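Local coordinates for protein retinoic acid receptor (Platynereis dumerilii, PDB 6EU9) that binds all-trans retinoic acid through its ligand-binding domain and, as a nuclear receptor, acts as a ligand-dependent transcription factor linked to neuronal differentiation, at the interface of chains A and B. Sequence-based numbering; all coordinates share one arbitrary frame. Chains: chain A/B, Retinoic acid receptor.

Contact 1: the interface of chains A and B. Residues chain A 59, 62-63, 232; chain B 75-76.
A:Asp63 meets B:Thr76 with both carboxylate oxygens, and this pair carries the polar part of the contact. The backbone N of B:Thr76 points between the two oxygens and gives a forked hydrogen bond, 3.2 Å to OD2 and 3.3 Å to OD1 of A:Asp63, each acceptor using its syn lone pair. The side-chain hydroxyl OG1 of B:Thr76 adds a shorter bond of 2.7 Å to OD1 of A:Asp63, reaching it on the syn side but 19° out of the carboxylate plane. OD1 thus accepts from two donors of one residue, which should hold the carboxylate against rotation. With OG1 anti to its own carbonyl carbon (chi1 -77°), B:Thr76 keeps the hydroxyl beside the amide N, and the two donors face the same aspartate.

The methyl CG2 of B:Thr76 turns the other way, onto CB of A:Ala59 at 3.6 Å and towards CG1 of A:Ile232 at 3.8 Å; the side chains of A:Ile232 and B:Thr76 cross at about a right angle. A:Val62 brings CG1 up to the hydroxyl, and B:Ser75 lays its CA beside OD2 of A:Asp63.

B:Thr76 is the first residue of helix 76-97, so A:Asp63 binds the amino end of that helix, where the helix dipole would probably favour a negative charge. The aspartate itself projects from helix 48-66, and A:Ile232 comes from the short C-terminal helix 230-233, the receptor's activation helix (helix 12, AF-2).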
loop_
_atom_site.group_PDB
_atom_site.type_symbol
_atom_site.label_atom_id
_atom_site.label_comp_id
_atom_site.label_asym_id
_atom_site.label_seq_id
_atom_site.Cartn_x
_atom_site.Cartn_y
_atom_site.Cartn_z
ATOM N N ALA A 59 5.927 -2.150 -4.412
ATOM C CA ALA A 59 5.547 -1.327 -3.262
ATOM C C ALA A 59 6.828 -0.778 -2.681
ATOM O O ALA A 59 6.882 0.406 -2.398
ATOM C CB ALA A 59 4.728 -2.125 -2.247
ATOM N N VAL A 62 8.398 2.173 -4.519
ATOM C CA VAL A 62 7.698 3.407 -4.166
ATOM C C VAL A 62 8.297 4.029 -2.920
ATOM O O VAL A 62 8.581 5.186 -2.873
ATOM C CB VAL A 62 6.152 3.162 -3.962
ATOM C CG1 VAL A 62 5.463 4.305 -3.208
ATOM C CG2 VAL A 62 5.532 2.772 -5.289
ATOM N N ASP A 63 8.450 3.195 -1.910
ATOM C CA ASP A 63 8.964 3.575 -0.608
ATOM C C ASP A 63 10.372 4.077 -0.807
ATOM O O ASP A 63 10.836 4.890 -0.057
ATOM C CB ASP A 63 8.968 2.344 0.319
ATOM C CG ASP A 63 7.622 2.102 0.930
ATOM O OD1 ASP A 63 6.642 2.717 0.447
ATOM O OD2 ASP A 63 7.537 1.273 1.862
ATOM N N ILE A 232 -2.212 1.403 -5.282
ATOM C CA ILE A 232 -1.030 2.241 -5.051
ATOM C C ILE A 232 -1.170 3.580 -5.797
ATOM O O ILE A 232 -0.984 4.633 -5.207
ATOM C CB ILE A 232 0.291 1.547 -5.496
ATOM C CG1 ILE A 232 0.711 0.407 -4.550
ATOM C CG2 ILE A 232 1.451 2.546 -5.771
ATOM C CD1 ILE A 232 1.948 -0.346 -4.987
ATOM N N SER B 75 5.051 1.044 5.538
ATOM C CA SER B 75 5.345 0.588 4.187
ATOM C C SER B 75 4.122 0.758 3.322
ATOM O O SER B 75 2.965 0.689 3.793
ATOM C CB SER B 75 5.674 -0.896 4.129
ATOM O OG SER B 75 6.021 -1.386 5.354
ATOM N N THR B 76 4.350 0.999 2.013
ATOM C CA THR B 76 3.285 0.945 1.026
ATOM C C THR B 76 2.586 -0.428 1.094
ATOM O O THR B 76 1.374 -0.477 0.962
ATOM C CB THR B 76 3.850 1.279 -0.331
ATOM O OG1 THR B 76 4.016 2.704 -0.337
ATOM C CG2 THR B 76 2.939 0.911 -1.476
#

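Contact 2: the interface of chains A and B. Residues chain A 55-56, 59-60, 232; chain B 76-77, 165.
B:Asn77 packs its carboxamide against A:Lys56 and the methyl of A:Ala59, and more of its own surface is hidden by chain A than for any other residue of this patch. CB of A:Ala59 sits over the flat face of the amide, 3.6 Å from CG of B:Asn77. A:Lys56 instead meets the end of the group that carries ND2 and OD1, its CA 3.8 Å from CG of B:Asn77. ND2 of B:Asn77 lies beside CA, CB and CG of the lysine, the last of them 3.5 Å from it. The side chains of A:Lys56 and B:Asn77 cross at about a right angle.

Within chain B, ND2 of B:Asn77 donates a hydrogen bond of 3.1 Å to the carboxylate oxygen OE1 of B:Glu165. The oxygen is approached from above the carboxylate plane, 40° out of it, and the bond is also tilted from the amide plane. It ties the loop residue B:Glu165 to the asparagine and is likely to fix which way the amide is turned. Without the amide, as with an alanine at B:Asn77, OE1 of B:Glu165 is likely to lose this donor, and a gap would probably open under CB of A:Ala59 and beside A:Lys56.

The aliphatic part of A:Lys56 runs past the amide, then bends at chi3 (83°) and chi4, bringing its terminal amine nitrogen NZ to 4.3 Å from OE1 of B:Glu165. At that separation the opposite charges would probably attract without touching. A:Asn60 approaches the glutamate from the opposite direction, its OD1 3.9 Å from OE1 of B:Glu165, with the amide and carboxylate planes 24° apart.

All the A-side residues except A:Ile232 belong to helix 48-66. Across from them stand the first turn of helix 76-97 and the loop holding B:Glu165, just ahead of helix 167-188.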
loop_
_atom_site.group_PDB
_atom_site.type_symbol
_atom_site.label_atom_id
_atom_site.label_comp_id
_atom_site.label_asym_id
_atom_site.label_seq_id
_atom_site.Cartn_x
_atom_site.Cartn_y
_atom_site.Cartn_z
ATOM N N THR A 55 3.966 -7.593 -6.426
ATOM C CA THR A 55 3.195 -6.535 -5.729
ATOM C C THR A 55 4.095 -5.871 -4.699
ATOM O O THR A 55 4.360 -4.707 -4.793
ATOM C CB THR A 55 1.916 -7.034 -4.979
ATOM O OG1 THR A 55 0.978 -7.536 -5.895
ATOM C CG2 THR A 55 1.236 -5.915 -4.117
ATOM N N LYS A 56 4.720 -6.700 -3.893
ATOM C CA LYS A 56 5.553 -6.263 -2.807
ATOM C C LYS A 56 6.778 -5.540 -3.380
ATOM O O LYS A 56 7.136 -4.517 -2.851
ATOM C CB LYS A 56 5.955 -7.487 -1.959
ATOM C CG LYS A 56 4.741 -8.220 -1.339
ATOM C CD LYS A 56 4.930 -9.731 -1.116
ATOM C CE LYS A 56 5.670 -10.125 0.184
ATOM N NZ LYS A 56 5.437 -9.298 1.428
ATOM N N ALA A 59 5.927 -2.150 -4.412
ATOM C CA ALA A 59 5.547 -1.327 -3.262
ATOM C C ALA A 59 6.828 -0.778 -2.681
ATOM O O ALA A 59 6.882 0.406 -2.398
ATOM C CB ALA A 59 4.728 -2.125 -2.247
ATOM N N ASN A 60 7.856 -1.622 -2.643
ATOM C CA ASN A 60 9.129 -1.233 -2.083
ATOM C C ASN A 60 9.855 -0.158 -2.875
ATOM O O ASN A 60 10.464 0.691 -2.290
ATOM C CB ASN A 60 9.991 -2.469 -1.977
ATOM C CG ASN A 60 9.664 -3.325 -0.819
ATOM O OD1 ASN A 60 9.033 -2.894 0.145
ATOM N ND2 ASN A 60 10.093 -4.546 -0.889
ATOM N N ILE A 232 -2.212 1.403 -5.282
ATOM C CA ILE A 232 -1.030 2.241 -5.051
ATOM C C ILE A 232 -1.170 3.580 -5.797
ATOM O O ILE A 232 -0.984 4.633 -5.207
ATOM C CB ILE A 232 0.291 1.547 -5.496
ATOM C CG1 ILE A 232 0.711 0.407 -4.550
ATOM C CG2 ILE A 232 1.451 2.546 -5.771
ATOM C CD1 ILE A 232 1.948 -0.346 -4.987
ATOM N N THR B 76 4.350 0.999 2.013
ATOM C CA THR B 76 3.285 0.945 1.026
ATOM C C THR B 76 2.586 -0.428 1.094
ATOM O O THR B 76 1.374 -0.477 0.962
ATOM C CB THR B 76 3.850 1.279 -0.331
ATOM O OG1 THR B 76 4.016 2.704 -0.337
ATOM C CG2 THR B 76 2.939 0.911 -1.476
ATOM N N ASN B 77 3.367 -1.481 1.335
ATOM C CA ASN B 77 2.863 -2.820 1.356
ATOM C C ASN B 77 1.866 -3.039 2.502
ATOM O O ASN B 77 0.749 -3.576 2.300
ATOM C CB ASN B 77 3.987 -3.826 1.489
ATOM C CG ASN B 77 4.135 -4.663 0.275
ATOM O OD1 ASN B 77 3.157 -4.944 -0.400
ATOM N ND2 ASN B 77 5.331 -5.086 -0.017
ATOM N N GLU B 165 4.756 -6.759 6.826
ATOM C CA GLU B 165 6.204 -6.584 6.865
ATOM C C GLU B 165 6.693 -6.273 8.259
ATOM O O GLU B 165 7.628 -6.885 8.718
ATOM C CB GLU B 165 6.669 -5.489 5.902
ATOM C CG GLU B 165 7.259 -6.054 4.631
ATOM C CD GLU B 165 7.157 -5.099 3.472
ATOM O OE1 GLU B 165 7.305 -5.568 2.318
ATOM O OE2 GLU B 165 6.943 -3.886 3.683
#

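Contacts 1 and 2 are neighbouring parts of one surface, the centres of their C-alpha atoms about 4 Å apart, and they share A:Ala59, A:Ile232 and B:Thr76. Both set helix 48-66 of chain A against the start of helix 76-97 of chain B. Contact 1 supplies the polar anchoring at the helix end, whereas contact 2 extends the packing back along helix 48-66 and brings in a second segment of chain B. The whole interface is not an exact two-fold, and the structure alone does not show whether this pairing is the receptor's functional dimer or crystal packing.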